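Local atomic coordinates of probable exosome complex exonuclease 2 (Pyrococcus abyssi, PDB entry 2PO1), a protein that is probably a non-catalytic component of the archaeal exosome, an RNA-degrading complex, and is thought to help structure the active site of its partner Rrp41. Residues E34-I39 with F258-E263. Sequence-based numbering, arbitrary orientation.
Sequences EDYRPI and FKKAEE
K260 reaches from its helix past the edge of the Y36 ring to the backbone carbonyl of E34. Its CB lies 4.1 Å from CE1 of the tyrosine, and CG comes within 4.2 Å of O of E34. CD sits at the ring edge, near the plane, 4.0 Å from CD1 of Y36, and is also 3.0 Å from O of E34. CE bears on the same oxygen, and NZ donates to it at 2.8 Å, tilted 22° from the carbonyl plane. Bends at chi2 (-93°) and chi3, both off the staggered values, carry CD to the ring edge and CE on toward the carbonyl; lysine suits this path, with methylenes for the ring and an ammonium for the oxygen. A water accepting from N of Y36 also lies 2.5 Å from NZ, a short and less certain bond. In this RNase PH fold the contact joins the loop ahead of strand 39-43 to the long helix 247-275, and V199 of strand 197-204 touches both K260 and Y36. An alanine in place of K260 would probably leave O of E34 without this donor and open a gap along the edge of Y36. Tyrosine offers that flat edge and a hydroxyl reaching D154. The preceding K259 crosses E34 at about a right angle; its NZ forms a 2.7 Å salt bridge with OE1, syn and 33° out of the carboxylate plane, while glutamate's second oxygen, OE2, serves Y252.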
loop_
_atom_site.group_PDB
_atom_site.type_symbol
_atom_site.label_atom_id
_atom_site.label_comp_id
_atom_site.label_asym_id
_atom_site.label_seq_id
_atom_site.Cartn_x
_atom_site.Cartn_y
_atom_site.Cartn_z
ATOM N N GLU C 34 14.943 -36.935 -17.201
ATOM C CA GLU C 34 13.514 -37.082 -16.850
ATOM C C GLU C 34 13.274 -37.437 -15.387
ATOM O O GLU C 34 12.147 -37.731 -14.990
ATOM C CB GLU C 34 12.759 -38.023 -17.825
ATOM C CG GLU C 34 12.592 -37.430 -19.247
ATOM C CD GLU C 34 11.938 -38.388 -20.211
ATOM O OE1 GLU C 34 11.506 -39.482 -19.751
ATOM O OE2 GLU C 34 11.863 -38.036 -21.428
ATOM N N ASP C 35 14.312 -37.343 -14.567
ATOM C CA ASP C 35 14.149 -37.695 -13.174
ATOM C C ASP C 35 13.860 -36.496 -12.291
ATOM O O ASP C 35 14.480 -35.449 -12.440
ATOM C CB ASP C 35 15.400 -38.376 -12.688
ATOM C CG ASP C 35 15.636 -39.661 -13.395
ATOM O OD1 ASP C 35 14.676 -40.200 -13.966
ATOM O OD2 ASP C 35 16.762 -40.113 -13.407
ATOM N N TYR C 36 12.928 -36.691 -11.363
ATOM C CA TYR C 36 12.753 -35.778 -10.234
ATOM C C TYR C 36 13.799 -36.080 -9.223
ATOM O O TYR C 36 14.241 -37.217 -9.136
ATOM C CB TYR C 36 11.374 -36.002 -9.601
ATOM C CG TYR C 36 10.391 -35.116 -10.263
ATOM C CD1 TYR C 36 9.944 -35.396 -11.539
ATOM C CD2 TYR C 36 9.952 -33.953 -9.640
ATOM C CE1 TYR C 36 9.062 -34.559 -12.181
ATOM C CE2 TYR C 36 9.071 -33.134 -10.267
ATOM C CZ TYR C 36 8.645 -33.421 -11.530
ATOM O OH TYR C 36 7.790 -32.576 -12.197
ATOM N N ARG C 37 14.120 -35.071 -8.411
ATOM C CA ARG C 37 14.976 -35.250 -7.253
ATOM C C ARG C 37 14.134 -36.051 -6.309
ATOM O O ARG C 37 12.941 -36.165 -6.551
ATOM C CB ARG C 37 15.280 -33.888 -6.633
ATOM C CG ARG C 37 16.211 -33.051 -7.432
ATOM C CD ARG C 37 16.170 -31.595 -6.951
ATOM N NE ARG C 37 14.917 -30.974 -7.312
ATOM C CZ ARG C 37 14.607 -29.709 -7.004
ATOM N NH1 ARG C 37 15.444 -28.984 -6.264
ATOM N NH2 ARG C 37 13.451 -29.173 -7.416
ATOM N N PRO C 38 14.719 -36.565 -5.201
ATOM C CA PRO C 38 13.843 -37.306 -4.329
ATOM C C PRO C 38 12.693 -36.471 -3.825
ATOM O O PRO C 38 12.863 -35.279 -3.574
ATOM C CB PRO C 38 14.773 -37.749 -3.182
ATOM C CG PRO C 38 16.133 -37.765 -3.772
ATOM C CD PRO C 38 16.098 -36.541 -4.680
ATOM N N ILE C 39 11.506 -37.083 -3.766
ATOM C CA ILE C 39 10.298 -36.367 -3.395
ATOM C C ILE C 39 9.890 -36.864 -2.041
ATOM O O ILE C 39 9.912 -38.069 -1.782
ATOM C CB ILE C 39 9.167 -36.596 -4.389
ATOM C CG1 ILE C 39 9.501 -35.908 -5.723
ATOM C CG2 ILE C 39 7.886 -35.908 -3.883
ATOM C CD1 ILE C 39 8.646 -36.413 -6.925
ATOM N N PHE C 258 2.731 -36.139 -18.463
ATOM C CA PHE C 258 1.678 -37.099 -18.133
ATOM C C PHE C 258 2.270 -38.286 -17.448
ATOM O O PHE C 258 1.653 -38.884 -16.577
ATOM C CB PHE C 258 1.013 -37.636 -19.392
ATOM C CG PHE C 258 -0.142 -36.819 -19.838
ATOM C CD1 PHE C 258 -0.018 -35.920 -20.879
ATOM C CD2 PHE C 258 -1.348 -36.894 -19.172
ATOM C CE1 PHE C 258 -1.096 -35.124 -21.266
ATOM C CE2 PHE C 258 -2.406 -36.135 -19.570
ATOM C CZ PHE C 258 -2.282 -35.251 -20.624
ATOM N N LYS C 259 3.478 -38.634 -17.875
ATOM C CA LYS C 259 4.176 -39.784 -17.355
ATOM C C LYS C 259 4.712 -39.463 -15.978
ATOM O O LYS C 259 4.561 -40.210 -15.041
ATOM C CB LYS C 259 5.329 -40.134 -18.275
ATOM C CG LYS C 259 6.071 -41.376 -17.853
ATOM C CD LYS C 259 7.165 -41.679 -18.870
ATOM C CE LYS C 259 8.139 -40.503 -19.017
ATOM N NZ LYS C 259 9.166 -40.799 -20.065
ATOM N N LYS C 260 5.351 -38.313 -15.849
ATOM C CA LYS C 260 5.916 -37.942 -14.580
ATOM C C LYS C 260 4.781 -37.606 -13.594
ATOM O O LYS C 260 4.871 -37.907 -12.389
ATOM C CB LYS C 260 6.879 -36.756 -14.791
ATOM C CG LYS C 260 8.070 -37.201 -15.673
ATOM C CD LYS C 260 9.185 -37.653 -14.767
ATOM C CE LYS C 260 9.286 -39.069 -14.660
ATOM N NZ LYS C 260 10.369 -39.450 -13.679
ATOM N N ALA C 261 3.719 -36.985 -14.100
ATOM C CA ALA C 261 2.577 -36.588 -13.217
ATOM C C ALA C 261 1.997 -37.865 -12.610
ATOM O O ALA C 261 1.632 -37.923 -11.436
ATOM C CB ALA C 261 1.541 -35.857 -13.986
ATOM N N GLU C 262 1.934 -38.913 -13.402
ATOM C CA GLU C 262 1.344 -40.129 -12.900
ATOM C C GLU C 262 2.205 -40.734 -11.826
ATOM O O GLU C 262 1.667 -41.282 -10.879
ATOM C CB GLU C 262 1.025 -41.128 -14.007
ATOM C CG GLU C 262 0.123 -42.350 -13.554
ATOM C CD GLU C 262 -1.018 -41.989 -12.521
ATOM O OE1 GLU C 262 -1.104 -42.669 -11.448
ATOM O OE2 GLU C 262 -1.812 -41.029 -12.776
ATOM N N GLU C 263 3.532 -40.703 -12.000
ATOM C CA GLU C 263 4.453 -41.244 -11.000
ATOM C C GLU C 263 4.304 -40.412 -9.704
ATOM O O GLU C 263 4.372 -40.936 -8.602
ATOM C CB GLU C 263 5.883 -41.132 -11.533
ATOM C CG GLU C 263 6.188 -42.044 -12.754
ATOM C CD GLU C 263 7.619 -41.848 -13.257
ATOM O OE1 GLU C 263 8.208 -40.830 -12.926
ATOM O OE2 GLU C 263 8.139 -42.688 -14.000
HETATM O O HOH W 1 11.361 -39.288 -11.339
#